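Local coordinates for protein polyketide cyclase / dehydrase and lipid transport (Nitrosospira multiformis, PDB 3P51) that is of unknown function but probably binds a small hydrophobic ligand, as Bet v 1-like polyketide cyclases and lipid-transport proteins do, at residues V10-E15 and A138-E143; F58-I63 and I72-D77; G93-L98 and T106-S111. All blocks are in the same frame, centred on the assembly; numbering follows the deposited sequence.

Contact 1 of 3, residues V10-E15 and A138-E143; sequences VDAPVE and AEFTSE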
ATOM      1  N   VAL A  10      20.123  -8.914   6.356  1.00 48.07           N
ATOM      2  CA  VAL A  10      21.205  -8.373   7.173  1.00 49.91           C
ATOM      3  C   VAL A  10      21.138  -8.994   8.572  1.00 52.10           C
ATOM      4  O   VAL A  10      20.077  -8.975   9.209  1.00 47.53           O
ATOM      5  CB  VAL A  10      21.057  -6.836   7.290  1.00 48.79           C
ATOM      6  CG1 VAL A  10      22.027  -6.275   8.281  1.00 50.46           C
ATOM      7  CG2 VAL A  10      21.244  -6.168   5.933  1.00 50.19           C
ATOM      8  N   ASP A  11      22.254  -9.544   9.056  1.00 54.63           N
ATOM      9  CA  ASP A  11      22.263 -10.218  10.359  1.00 57.61           C
ATOM     10  C   ASP A  11      22.351  -9.239  11.537  1.00 54.90           C
ATOM     11  O   ASP A  11      23.366  -9.170  12.236  1.00 53.43           O
ATOM     12  CB  ASP A  11      23.378 -11.273  10.453  1.00 65.43           C
ATOM     13  CG  ASP A  11      23.221 -12.190  11.673  1.00 72.22           C
ATOM     14  OD1 ASP A  11      22.543 -11.792  12.643  1.00 71.80           O
ATOM     15  OD2 ASP A  11      23.767 -13.315  11.669  1.00 77.18           O
ATOM     16  N   ALA A  12      21.274  -8.493  11.745  1.00 50.36           N
ATOM     17  CA  ALA A  12      21.154  -7.580  12.870  1.00 45.32           C
ATOM     18  C   ALA A  12      19.678  -7.271  13.066  1.00 43.21           C
ATOM     19  O   ALA A  12      18.892  -7.357  12.121  1.00 42.44           O
ATOM     20  CB  ALA A  12      21.923  -6.311  12.603  1.00 45.85           C
ATOM     21  N   PRO A  13      19.290  -6.927  14.298  1.00 44.86           N
ATOM     22  CA  PRO A  13      17.874  -6.654  14.549  1.00 44.92           C
ATOM     23  C   PRO A  13      17.432  -5.395  13.823  1.00 42.37           C
ATOM     24  O   PRO A  13      18.244  -4.500  13.578  1.00 40.46           O
ATOM     25  CB  PRO A  13      17.797  -6.499  16.075  1.00 44.24           C
ATOM     26  CG  PRO A  13      19.186  -6.285  16.539  1.00 49.12           C
ATOM     27  CD  PRO A  13      20.106  -6.891  15.525  1.00 47.62           C
ATOM     28  N   VAL A  14      16.156  -5.340  13.462  1.00 41.97           N
ATOM     29  CA  VAL A  14      15.650  -4.266  12.613  1.00 39.99           C
ATOM     30  C   VAL A  14      15.816  -2.891  13.262  1.00 40.81           C
ATOM     31  O   VAL A  14      16.063  -1.912  12.566  1.00 43.01           O
ATOM     32  CB  VAL A  14      14.179  -4.513  12.209  1.00 37.54           C
ATOM     33  CG1 VAL A  14      13.252  -4.328  13.411  1.00 42.88           C
ATOM     34  CG2 VAL A  14      13.763  -3.606  11.047  1.00 35.55           C
ATOM     35  N   GLU A  15      15.684  -2.817  14.587  1.00 38.86           N
ATOM     36  CA  GLU A  15      15.855  -1.548  15.303  1.00 42.07           C
ATOM     37  C   GLU A  15      17.260  -0.988  15.114  1.00 43.07           C
ATOM     38  O   GLU A  15      17.452   0.225  15.014  1.00 40.80           O
ATOM     39  CB  GLU A  15      15.588  -1.711  16.796  1.00 47.12           C
ATOM     40  CG  GLU A  15      14.138  -2.016  17.177  1.00 50.37           C
ATOM     41  CD  GLU A  15      13.770  -3.486  17.027  1.00 51.44           C
ATOM     42  OE1 GLU A  15      14.690  -4.324  16.857  1.00 46.22           O
ATOM     43  OE2 GLU A  15      12.556  -3.798  17.084  1.00 54.16           O
ATOM     44  N   ALA A 138      27.804  -5.699   4.905  1.00 48.99           N
ATOM     45  CA  ALA A 138      29.159  -5.881   5.405  1.00 51.27           C
ATOM     46  C   ALA A 138      29.301  -5.288   6.800  1.00 55.03           C
ATOM     47  O   ALA A 138      30.076  -5.783   7.617  1.00 54.70           O
ATOM     48  CB  ALA A 138      30.180  -5.272   4.452  1.00 46.06           C
ATOM     49  N   GLU A 139      28.544  -4.233   7.076  1.00 54.10           N
ATOM     50  CA  GLU A 139      28.600  -3.604   8.390  1.00 59.32           C
ATOM     51  C   GLU A 139      27.930  -4.461   9.473  1.00 62.42           C
ATOM     52  O   GLU A 139      28.337  -4.446  10.632  1.00 63.16           O
ATOM     53  CB  GLU A 139      27.989  -2.202   8.348  1.00 60.85           C
ATOM     54  CG  GLU A 139      27.763  -1.618   9.728  1.00 66.21           C
ATOM     55  CD  GLU A 139      27.844  -0.103   9.760  1.00 68.40           C
ATOM     56  OE1 GLU A 139      28.377   0.504   8.799  1.00 65.18           O
ATOM     57  OE2 GLU A 139      27.380   0.474  10.767  1.00 69.48           O
ATOM     58  N   PHE A 140      26.908  -5.215   9.085  1.00 63.89           N
ATOM     59  CA  PHE A 140      26.182  -6.054  10.031  1.00 71.33           C
ATOM     60  C   PHE A 140      26.330  -7.532   9.686  1.00 82.26           C
ATOM     61  O   PHE A 140      25.415  -8.143   9.120  1.00 82.51           O
ATOM     62  CB  PHE A 140      24.694  -5.688  10.043  1.00 60.92           C
ATOM     63  CG  PHE A 140      24.409  -4.302  10.535  1.00 54.52           C
ATOM     64  CD1 PHE A 140      24.617  -3.965  11.859  1.00 51.93           C
ATOM     65  CD2 PHE A 140      23.920  -3.337   9.676  1.00 53.56           C
ATOM     66  CE1 PHE A 140      24.347  -2.691  12.314  1.00 50.29           C
ATOM     67  CE2 PHE A 140      23.646  -2.061  10.130  1.00 52.60           C
ATOM     68  CZ  PHE A 140      23.861  -1.739  11.449  1.00 49.30           C
ATOM     69  N   THR A 141      27.478  -8.108  10.028  1.00 87.68           N
ATOM     70  CA  THR A 141      27.748  -9.498   9.682  1.00 95.68           C
ATOM     71  C   THR A 141      27.228 -10.466  10.745  1.00104.07           C
ATOM     72  O   THR A 141      26.974 -10.076  11.888  1.00105.26           O
ATOM     73  CB  THR A 141      29.249  -9.729   9.448  1.00 97.61           C
ATOM     74  OG1 THR A 141      29.735  -8.761   8.513  1.00 97.86           O
ATOM     75  CG2 THR A 141      29.497 -11.123   8.891  1.00 99.71           C
ATOM     76  N   SER A 142      27.062 -11.727  10.357  1.00109.54           N
ATOM     77  CA  SER A 142      26.630 -12.771  11.278  1.00115.32           C
ATOM     78  C   SER A 142      27.612 -12.928  12.438  1.00118.53           C
ATOM     79  O   SER A 142      27.318 -13.598  13.429  1.00120.34           O
ATOM     80  CB  SER A 142      26.470 -14.102  10.535  1.00117.24           C
ATOM     81  OG  SER A 142      26.026 -15.127  11.409  1.00117.80           O
ATOM     82  N   GLU A 143      28.778 -12.305  12.304  1.00119.44           N
ATOM     83  CA  GLU A 143      29.808 -12.347  13.337  1.00121.42           C
ATOM     84  C   GLU A 143      30.045 -10.965  13.946  1.00119.25           C
ATOM     85  O   GLU A 143      30.509 -10.849  15.081  1.00120.58           O
ATOM     86  CB  GLU A 143      31.110 -12.929  12.774  1.00124.84           C
ATOM     87  CG  GLU A 143      31.509 -12.383  11.408  1.00125.70           C
ATOM     88  CD  GLU A 143      32.642 -11.377  11.483  1.00127.17           C
ATOM     89  OE1 GLU A 143      32.929 -10.723  10.456  1.00126.92           O
ATOM     90  OE2 GLU A 143      33.249 -11.245  12.568  1.00128.04           O
TER

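Contact 2 of 3, residues F58-I63 and I72-D77; sequences FLDTLI and IMYSMD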
ATOM      1  N   PHE A  58      24.732  13.602  -7.524  1.00 38.82           N
ATOM      2  CA  PHE A  58      23.364  13.146  -7.311  1.00 38.82           C
ATOM      3  C   PHE A  58      22.635  14.139  -6.429  1.00 38.68           C
ATOM      4  O   PHE A  58      22.970  14.281  -5.255  1.00 40.02           O
ATOM      5  CB  PHE A  58      23.336  11.797  -6.595  1.00 43.70           C
ATOM      6  CG  PHE A  58      23.816  10.644  -7.423  1.00 45.46           C
ATOM      7  CD1 PHE A  58      22.954   9.992  -8.289  1.00 43.57           C
ATOM      8  CD2 PHE A  58      25.120  10.190  -7.306  1.00 44.68           C
ATOM      9  CE1 PHE A  58      23.387   8.916  -9.032  1.00 42.92           C
ATOM     10  CE2 PHE A  58      25.562   9.113  -8.050  1.00 44.25           C
ATOM     11  CZ  PHE A  58      24.695   8.473  -8.909  1.00 45.44           C
ATOM     12  N   LEU A  59      21.631  14.813  -6.979  1.00 35.14           N
ATOM     13  CA  LEU A  59      20.764  15.661  -6.161  1.00 34.67           C
ATOM     14  C   LEU A  59      19.440  14.947  -5.841  1.00 37.14           C
ATOM     15  O   LEU A  59      18.622  14.743  -6.739  1.00 38.66           O
ATOM     16  CB  LEU A  59      20.487  16.985  -6.883  1.00 30.56           C
ATOM     17  CG  LEU A  59      19.609  18.007  -6.145  1.00 33.69           C
ATOM     18  CD1 LEU A  59      20.267  18.472  -4.846  1.00 31.89           C
ATOM     19  CD2 LEU A  59      19.280  19.193  -7.059  1.00 31.20           C
ATOM     20  N   ASP A  60      19.236  14.579  -4.572  1.00 39.70           N
ATOM     21  CA  ASP A  60      18.010  13.891  -4.110  1.00 35.98           C
ATOM     22  C   ASP A  60      17.109  14.808  -3.275  1.00 39.13           C
ATOM     23  O   ASP A  60      17.607  15.619  -2.488  1.00 38.23           O
ATOM     24  CB  ASP A  60      18.362  12.707  -3.196  1.00 32.91           C
ATOM     25  CG  ASP A  60      19.048  11.550  -3.922  1.00 39.87           C
ATOM     26  OD1 ASP A  60      18.947  11.442  -5.164  1.00 43.80           O
ATOM     27  OD2 ASP A  60      19.679  10.719  -3.228  1.00 42.35           O
ATOM     28  N   THR A  61      15.791  14.645  -3.408  1.00 34.03           N
ATOM     29  CA  THR A  61      14.824  15.258  -2.492  1.00 28.02           C
ATOM     30  C   THR A  61      14.011  14.186  -1.758  1.00 31.78           C
ATOM     31  O   THR A  61      13.541  13.234  -2.380  1.00 31.07           O
ATOM     32  CB  THR A  61      13.846  16.170  -3.243  1.00 33.22           C
ATOM     33  OG1 THR A  61      14.581  17.190  -3.925  1.00 35.63           O
ATOM     34  CG2 THR A  61      12.890  16.835  -2.279  1.00 29.49           C
ATOM     35  N   LEU A  62      13.853  14.335  -0.439  1.00 31.39           N
ATOM     36  CA  LEU A  62      13.031  13.414   0.347  1.00 27.45           C
ATOM     37  C   LEU A  62      11.560  13.702   0.055  1.00 31.88           C
ATOM     38  O   LEU A  62      11.072  14.820   0.297  1.00 33.08           O
ATOM     39  CB  LEU A  62      13.314  13.594   1.847  1.00 30.40           C
ATOM     40  CG  LEU A  62      12.674  12.639   2.858  1.00 30.01           C
ATOM     41  CD1 LEU A  62      13.085  11.189   2.586  1.00 26.82           C
ATOM     42  CD2 LEU A  62      13.062  13.043   4.281  1.00 29.15           C
ATOM     43  N   ILE A  63      10.847  12.712  -0.476  1.00 28.16           N
ATOM     44  CA  ILE A  63       9.453  12.922  -0.872  1.00 29.48           C
ATOM     45  C   ILE A  63       8.470  12.166   0.025  1.00 29.41           C
ATOM     46  O   ILE A  63       7.264  12.426  -0.001  1.00 31.59           O
ATOM     47  CB  ILE A  63       9.226  12.533  -2.344  1.00 29.12           C
ATOM     48  CG1 ILE A  63       9.410  11.022  -2.530  1.00 33.89           C
ATOM     49  CG2 ILE A  63      10.193  13.322  -3.272  1.00 29.08           C
ATOM     50  CD1 ILE A  63       9.271  10.559  -3.985  1.00 33.02           C
ATOM     51  N   ILE A  72      12.071   5.187   3.474  1.00 35.26           N
ATOM     52  CA  ILE A  72      12.526   6.479   2.989  1.00 31.49           C
ATOM     53  C   ILE A  72      12.295   6.509   1.476  1.00 34.95           C
ATOM     54  O   ILE A  72      12.736   5.606   0.776  1.00 32.81           O
ATOM     55  CB  ILE A  72      14.034   6.644   3.236  1.00 33.45           C
ATOM     56  CG1 ILE A  72      14.348   6.663   4.730  1.00 39.41           C
ATOM     57  CG2 ILE A  72      14.559   7.902   2.548  1.00 35.83           C
ATOM     58  CD1 ILE A  72      15.833   6.805   5.026  1.00 42.56           C
HETATM   59  N   MSE A  73      11.607   7.528   0.965  1.00 32.64           N
HETATM   60  CA  MSE A  73      11.412   7.633  -0.479  1.00 34.00           C
HETATM   61  C   MSE A  73      11.912   8.973  -0.963  1.00 31.17           C
HETATM   62  O   MSE A  73      11.714   9.983  -0.306  1.00 31.17           O
HETATM   63  CB  MSE A  73       9.945   7.501  -0.872  1.00 33.97           C
HETATM   64  CG  MSE A  73       9.295   6.180  -0.514  1.00 46.98           C
HETATM   65 SE   MSE A  73       7.430   6.124  -1.151  1.00 56.97          SE
HETATM   66  CE  MSE A  73       7.728   7.018  -2.846  1.00 24.32           C
ATOM     67  N   TYR A  74      12.530   8.989  -2.134  1.00 33.27           N
ATOM     68  CA  TYR A  74      13.110  10.224  -2.626  1.00 33.16           C
ATOM     69  C   TYR A  74      13.067  10.284  -4.138  1.00 34.14           C
ATOM     70  O   TYR A  74      13.036   9.248  -4.815  1.00 33.35           O
ATOM     71  CB  TYR A  74      14.566  10.326  -2.163  1.00 35.50           C
ATOM     72  CG  TYR A  74      15.396   9.136  -2.588  1.00 38.20           C
ATOM     73  CD1 TYR A  74      16.092   9.139  -3.794  1.00 43.05           C
ATOM     74  CD2 TYR A  74      15.470   7.998  -1.791  1.00 36.69           C
ATOM     75  CE1 TYR A  74      16.844   8.036  -4.195  1.00 45.17           C
ATOM     76  CE2 TYR A  74      16.219   6.902  -2.179  1.00 36.82           C
ATOM     77  CZ  TYR A  74      16.899   6.924  -3.377  1.00 41.41           C
ATOM     78  OH  TYR A  74      17.636   5.828  -3.758  1.00 44.91           O
ATOM     79  N   SER A  75      13.082  11.503  -4.669  1.00 34.55           N
ATOM     80  CA  SER A  75      13.274  11.709  -6.095  1.00 33.69           C
ATOM     81  C   SER A  75      14.749  11.974  -6.341  1.00 36.49           C
ATOM     82  O   SER A  75      15.408  12.633  -5.538  1.00 35.50           O
ATOM     83  CB  SER A  75      12.449  12.901  -6.587  1.00 37.54           C
ATOM     84  OG  SER A  75      12.792  14.099  -5.901  1.00 37.49           O
HETATM   85  N   MSE A  76      15.272  11.444  -7.441  1.00 37.98           N
HETATM   86  CA  MSE A  76      16.589  11.855  -7.904  1.00 35.98           C
HETATM   87  C   MSE A  76      16.412  12.975  -8.929  1.00 37.17           C
HETATM   88  O   MSE A  76      15.993  12.734 -10.060  1.00 39.40           O
HETATM   89  CB  MSE A  76      17.338  10.688  -8.537  1.00 34.83           C
HETATM   90  CG  MSE A  76      18.781  11.019  -8.835  1.00 37.01           C
HETATM   91 SE   MSE A  76      19.483   9.929 -10.297  1.00 52.56          SE
HETATM   92  CE  MSE A  76      19.404   8.205  -9.363  1.00 43.14           C
ATOM     93  N   ASP A  77      16.735  14.200  -8.528  1.00 36.55           N
ATOM     94  CA  ASP A  77      16.504  15.376  -9.364  1.00 33.88           C
ATOM     95  C   ASP A  77      17.636  15.622 -10.375  1.00 36.61           C
ATOM     96  O   ASP A  77      17.412  16.167 -11.459  1.00 34.05           O
ATOM     97  CB  ASP A  77      16.305  16.608  -8.476  1.00 36.50           C
ATOM     98  CG  ASP A  77      15.320  16.356  -7.324  1.00 41.42           C
ATOM     99  OD1 ASP A  77      14.330  15.617  -7.519  1.00 39.59           O
ATOM    100  OD2 ASP A  77      15.539  16.908  -6.224  1.00 39.89           O
TER

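Contact 3 of 3, residues G93-L98 and T106-S111; sequences GNLHLL and TFVEWS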
ATOM      1  N   GLY A  93      13.181   6.615  -5.685  1.00 33.91           N
ATOM      2  CA  GLY A  93      13.869   5.542  -4.983  1.00 31.85           C
ATOM      3  C   GLY A  93      13.083   5.253  -3.720  1.00 37.74           C
ATOM      4  O   GLY A  93      12.467   6.164  -3.168  1.00 31.20           O
ATOM      5  N   ASN A  94      13.085   3.996  -3.276  1.00 33.98           N
ATOM      6  CA  ASN A  94      12.216   3.561  -2.181  1.00 32.04           C
ATOM      7  C   ASN A  94      12.989   2.534  -1.370  1.00 31.62           C
ATOM      8  O   ASN A  94      13.198   1.417  -1.828  1.00 34.55           O
ATOM      9  CB  ASN A  94      10.928   2.957  -2.763  1.00 30.48           C
ATOM     10  CG  ASN A  94       9.905   2.551  -1.694  1.00 32.14           C
ATOM     11  OD1 ASN A  94      10.239   2.321  -0.539  1.00 31.28           O
ATOM     12  ND2 ASN A  94       8.649   2.447  -2.100  1.00 33.27           N
ATOM     13  N   LEU A  95      13.462   2.939  -0.196  1.00 32.69           N
ATOM     14  CA  LEU A  95      14.270   2.077   0.672  1.00 33.47           C
ATOM     15  C   LEU A  95      13.487   1.688   1.926  1.00 33.97           C
ATOM     16  O   LEU A  95      12.986   2.547   2.649  1.00 31.74           O
ATOM     17  CB  LEU A  95      15.545   2.805   1.084  1.00 34.07           C
ATOM     18  CG  LEU A  95      16.402   2.185   2.186  1.00 36.93           C
ATOM     19  CD1 LEU A  95      16.919   0.816   1.752  1.00 31.08           C
ATOM     20  CD2 LEU A  95      17.560   3.131   2.508  1.00 36.65           C
ATOM     21  N   HIS A  96      13.399   0.394   2.198  1.00 33.77           N
ATOM     22  CA  HIS A  96      12.434  -0.080   3.186  1.00 31.83           C
ATOM     23  C   HIS A  96      12.943  -1.317   3.926  1.00 33.05           C
ATOM     24  O   HIS A  96      13.557  -2.196   3.321  1.00 34.83           O
ATOM     25  CB  HIS A  96      11.137  -0.364   2.438  1.00 29.69           C
ATOM     26  CG  HIS A  96      10.086  -1.053   3.250  1.00 29.17           C
ATOM     27  ND1 HIS A  96       9.619  -0.553   4.446  1.00 35.00           N
ATOM     28  CD2 HIS A  96       9.374  -2.175   3.000  1.00 29.56           C
ATOM     29  CE1 HIS A  96       8.673  -1.356   4.911  1.00 31.23           C
ATOM     30  NE2 HIS A  96       8.505  -2.344   4.054  1.00 35.42           N
ATOM     31  N   LEU A  97      12.704  -1.366   5.238  1.00 36.33           N
ATOM     32  CA  LEU A  97      13.154  -2.470   6.080  1.00 34.94           C
ATOM     33  C   LEU A  97      11.977  -3.281   6.591  1.00 36.62           C
ATOM     34  O   LEU A  97      10.911  -2.734   6.845  1.00 35.56           O
ATOM     35  CB  LEU A  97      13.899  -1.950   7.308  1.00 37.56           C
ATOM     36  CG  LEU A  97      15.129  -1.071   7.145  1.00 40.02           C
ATOM     37  CD1 LEU A  97      15.730  -0.820   8.519  1.00 40.99           C
ATOM     38  CD2 LEU A  97      16.119  -1.751   6.259  1.00 39.13           C
ATOM     39  N   LEU A  98      12.182  -4.586   6.751  1.00 35.92           N
ATOM     40  CA  LEU A  98      11.223  -5.439   7.449  1.00 35.18           C
ATOM     41  C   LEU A  98      11.980  -6.361   8.385  1.00 35.02           C
ATOM     42  O   LEU A  98      13.114  -6.758   8.085  1.00 36.58           O
ATOM     43  CB  LEU A  98      10.409  -6.274   6.463  1.00 35.46           C
ATOM     44  CG  LEU A  98       9.422  -5.487   5.598  1.00 37.78           C
ATOM     45  CD1 LEU A  98       8.960  -6.302   4.388  1.00 34.25           C
ATOM     46  CD2 LEU A  98       8.236  -5.023   6.440  1.00 34.16           C
ATOM     47  N   THR A 106      17.140  -8.705   9.627  1.00 43.02           N
ATOM     48  CA  THR A 106      16.505  -7.628   8.870  1.00 41.24           C
ATOM     49  C   THR A 106      16.522  -7.890   7.370  1.00 41.31           C
ATOM     50  O   THR A 106      17.560  -8.203   6.801  1.00 43.24           O
ATOM     51  CB  THR A 106      17.196  -6.278   9.128  1.00 40.96           C
ATOM     52  OG1 THR A 106      17.117  -5.962  10.519  1.00 45.72           O
ATOM     53  CG2 THR A 106      16.530  -5.176   8.340  1.00 35.19           C
ATOM     54  N   PHE A 107      15.352  -7.772   6.752  1.00 35.68           N
ATOM     55  CA  PHE A 107      15.207  -7.782   5.302  1.00 35.36           C
ATOM     56  C   PHE A 107      15.272  -6.334   4.840  1.00 34.66           C
ATOM     57  O   PHE A 107      14.606  -5.473   5.405  1.00 35.13           O
ATOM     58  CB  PHE A 107      13.850  -8.398   4.931  1.00 34.13           C
ATOM     59  CG  PHE A 107      13.521  -8.339   3.465  1.00 33.93           C
ATOM     60  CD1 PHE A 107      14.075  -9.247   2.580  1.00 38.15           C
ATOM     61  CD2 PHE A 107      12.637  -7.382   2.975  1.00 32.84           C
ATOM     62  CE1 PHE A 107      13.769  -9.202   1.223  1.00 38.70           C
ATOM     63  CE2 PHE A 107      12.323  -7.324   1.622  1.00 37.56           C
ATOM     64  CZ  PHE A 107      12.886  -8.242   0.741  1.00 39.47           C
ATOM     65  N   VAL A 108      16.090  -6.061   3.828  1.00 34.71           N
ATOM     66  CA  VAL A 108      16.206  -4.713   3.275  1.00 35.01           C
ATOM     67  C   VAL A 108      15.878  -4.723   1.786  1.00 33.59           C
ATOM     68  O   VAL A 108      16.496  -5.453   1.025  1.00 38.24           O
ATOM     69  CB  VAL A 108      17.639  -4.160   3.434  1.00 34.14           C
ATOM     70  CG1 VAL A 108      17.676  -2.691   3.050  1.00 31.63           C
ATOM     71  CG2 VAL A 108      18.126  -4.352   4.869  1.00 36.35           C
ATOM     72  N   GLU A 109      14.918  -3.911   1.363  1.00 35.27           N
ATOM     73  CA  GLU A 109      14.617  -3.812  -0.063  1.00 30.36           C
ATOM     74  C   GLU A 109      14.800  -2.385  -0.565  1.00 30.60           C
ATOM     75  O   GLU A 109      14.531  -1.420   0.146  1.00 32.88           O
ATOM     76  CB  GLU A 109      13.197  -4.305  -0.365  1.00 33.11           C
ATOM     77  CG  GLU A 109      12.124  -3.575   0.404  1.00 37.52           C
ATOM     78  CD  GLU A 109      10.726  -4.099   0.119  1.00 40.97           C
ATOM     79  OE1 GLU A 109      10.571  -4.910  -0.815  1.00 38.77           O
ATOM     80  OE2 GLU A 109       9.781  -3.700   0.838  1.00 42.13           O
ATOM     81  N   TRP A 110      15.278  -2.262  -1.795  1.00 36.26           N
ATOM     82  CA  TRP A 110      15.474  -0.961  -2.416  1.00 35.99           C
ATOM     83  C   TRP A 110      14.917  -1.028  -3.829  1.00 34.68           C
ATOM     84  O   TRP A 110      15.370  -1.839  -4.639  1.00 33.82           O
ATOM     85  CB  TRP A 110      16.960  -0.611  -2.440  1.00 38.88           C
ATOM     86  CG  TRP A 110      17.248   0.858  -2.337  1.00 40.36           C
ATOM     87  CD1 TRP A 110      16.510   1.886  -2.858  1.00 34.87           C
ATOM     88  CD2 TRP A 110      18.355   1.463  -1.658  1.00 37.63           C
ATOM     89  NE1 TRP A 110      17.101   3.092  -2.556  1.00 35.43           N
ATOM     90  CE2 TRP A 110      18.233   2.859  -1.818  1.00 36.03           C
ATOM     91  CE3 TRP A 110      19.445   0.957  -0.940  1.00 35.88           C
ATOM     92  CZ2 TRP A 110      19.156   3.759  -1.278  1.00 37.75           C
ATOM     93  CZ3 TRP A 110      20.359   1.851  -0.397  1.00 38.27           C
ATOM     94  CH2 TRP A 110      20.209   3.237  -0.578  1.00 40.70           C
ATOM     95  N   SER A 111      13.923  -0.189  -4.107  1.00 34.91           N
ATOM     96  CA  SER A 111      13.301  -0.107  -5.422  1.00 33.30           C
ATOM     97  C   SER A 111      13.626   1.225  -6.090  1.00 38.97           C
ATOM     98  O   SER A 111      13.786   2.253  -5.427  1.00 36.06           O
ATOM     99  CB  SER A 111      11.774  -0.216  -5.312  1.00 36.92           C
ATOM    100  OG  SER A 111      11.372  -1.237  -4.413  1.00 40.16           O
TER
HETATM  101  O   HOH W   1      11.493  -0.910  -1.836  1.00 33.43           O

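Contact 1 of 3, residues V10-E15 and A138-E143
Asp-11 meets Ser-142 carboxylate to hydroxyl where the end of the first strand passes the end of the C-terminal helix. Ser-142 OG donates to Asp-11 OD2 at 2.9 Å, a weak bond, and it gets there with OG anti to its own backbone N (chi1 -179°). Ser-142 is poorly ordered, so this link is probably soft. The stronger partner of the carboxylate is Arg-145, whose NE makes a salt bridge to OD1, and the two oxygens are thus taken by two different residues of the C-terminal tail. The backbone N of Asp-11 also reaches across, weakly: 3.5 Å to Phe-140 O, with an N-H...O angle of only 128°. Asp-11 is the centre of an inverse gamma turn, closed by Ala-12 N to Val-10 O at 2.8 Å, while Ala-12 O accepts from Thr-106 OG1. Within 138-143, Thr-141 OG1 makes a weak bond to Ala-138 O (3.1 Å), and the Glu-139 carboxylate forms a salt bridge with Arg-20.

Alongside these polar links lies an apolar seam. Phe-140 CB presses on Val-10 CG1 at 3.2 Å, a tight approach, and Ala-12 CB sits 3.6 Å from Phe-140 CD1. Val-17 of helix 14-21 packs on Val-10 and Ala-12. Pro-13 takes the N-cap position of that helix, and Phe-140, the first residue past helix 120-139, also packs on its Arg-16 and Arg-20. The contact thus brings the end of the long helix to the strand-to-helix turn, consistent with the helix-grip fold of Bet v 1-like proteins.

Contact 2 of 3, residues F58-I63 and I72-D77
Phe-58 turns the edge of its ring to selenomethionine Met-76: SE lies near the ring plane, 4.0 Å from CD1, a Met-aromatic contact, and the bend at chi3 (-66°) brings Met-76 CE to 4.1 Å from Phe-58 CE1. Leu-59 O then accepts Asp-77 N at 2.7 Å. Asp-60 runs side by side with Tyr-74, its CG 3.8 Å from CD1 and the two planes 35° apart. Arg-52 joins this pair, with a salt bridge to Asp-60 OD2 and a cation-pi contact to Tyr-74. The two strands form an antiparallel hairpin of the Bet v 1-like sheet; on the face they share with Asp-60 and Leu-62, Tyr-74 and Met-76 meet helix 120-139, where Tyr-74 OH bonds Tyr-129 OH. On the other face Thr-61, doubly bonded to Ser-75 through the backbone, sends OG1 to the syn lone pair of Asp-77 OD2 at 2.5 Å. Ser-75 OG donates to Asp-77 OD1 at 2.7 Å, and Arg-51 makes a salt bridge to Asp-77 OD2, so both carboxylate oxygens are held. Leu-62 brings CD1 to Ile-72 CG2 at 3.6 Å. Ile-63 N bonds Met-73 O at 2.9 Å, and Ile-68 of the second subunit packs on both residues.

Contact 3 of 3, residues G93-L98 and T106-S111
Leu-95 lies over the indole of Trp-110, and this is the tight half of the contact. Its CB stands 3.9 Å from the centroid of the five-membered ring, 9° off the normal, a CH-pi contact. CD1 rests over the same ring system but toward the rim, 3.7 Å from Trp-110 CE3, and also touches Val-108 CG1. Next along, Leu-97 and Val-108 point the same way, with Leu-97 CD2 wedged against both Val-108 methyls, 3.6 Å from CG2 and 3.7 Å from CG1. Leu-132 and Leu-133 of helix 120-139 also touch Trp-110, and Trp-110 NE1 is bonded to Tyr-74 OH.

On the opposite face the two strands touch more loosely, above all at the end where water enters. There Asn-94 CB and Ser-111 CB are 4.2 Å apart, and a water bridges the two residues, donating to Asn-94 O at 2.9 Å and also bonded to Ser-111 OG. Beyond them Glu-109 and His-96 point the same way, ring and carboxylate planes 35° apart. Glu-109 CG, set between its backbone N and carbonyl carbon (chi1 57°), comes to 3.9 Å from His-96 CB. Glu-109 OE1 is bonded to Tyr-5 OH. The modelled approach of OE2 to the imidazole is too close to be trusted. Leu-98 CD1 reaches only to 4.1 Å from Phe-107 CD2, but Phe-107 of the third subunit stacks on this Phe-107 and packs on Leu-98.

Six backbone hydrogen bonds, two from each of Asn-94/Ser-111, His-96/Glu-109 and Leu-98/Phe-107, hold the strands in register. The chemistry implies an antiparallel hairpin with an apolar and a mixed face: the first turns to the long helix, where Bet v 1-like proteins generally have their cavity, and probably lines the interior here too, while the second meets a water at the Asn-94/Ser-111 end and a neighbouring subunit at the other.

From the N terminus, the chain leaves strand 3-10 and starts helix 14-21 at the first half of contact 1, opening a loop closed by 138-143, 123 residues on from Glu-15. Contacts 2 and 3 both nest inside it, in series: the hairpin of strands 58-66 and 71-78 closes before that of strands 88-100 and 105-116 opens. Strands 71-78 and 88-100 are neighbours in the antiparallel sheet, so contacts 2 and 3 touch through backbone bonds, Tyr-74 with Gly-93 and Ile-72 with Leu-95. Contact 3 meets contact 1 where strand 105-116 pairs with the end of strand 3-10, whereas contacts 1 and 2 stay about 12 Å apart at their nearest atoms.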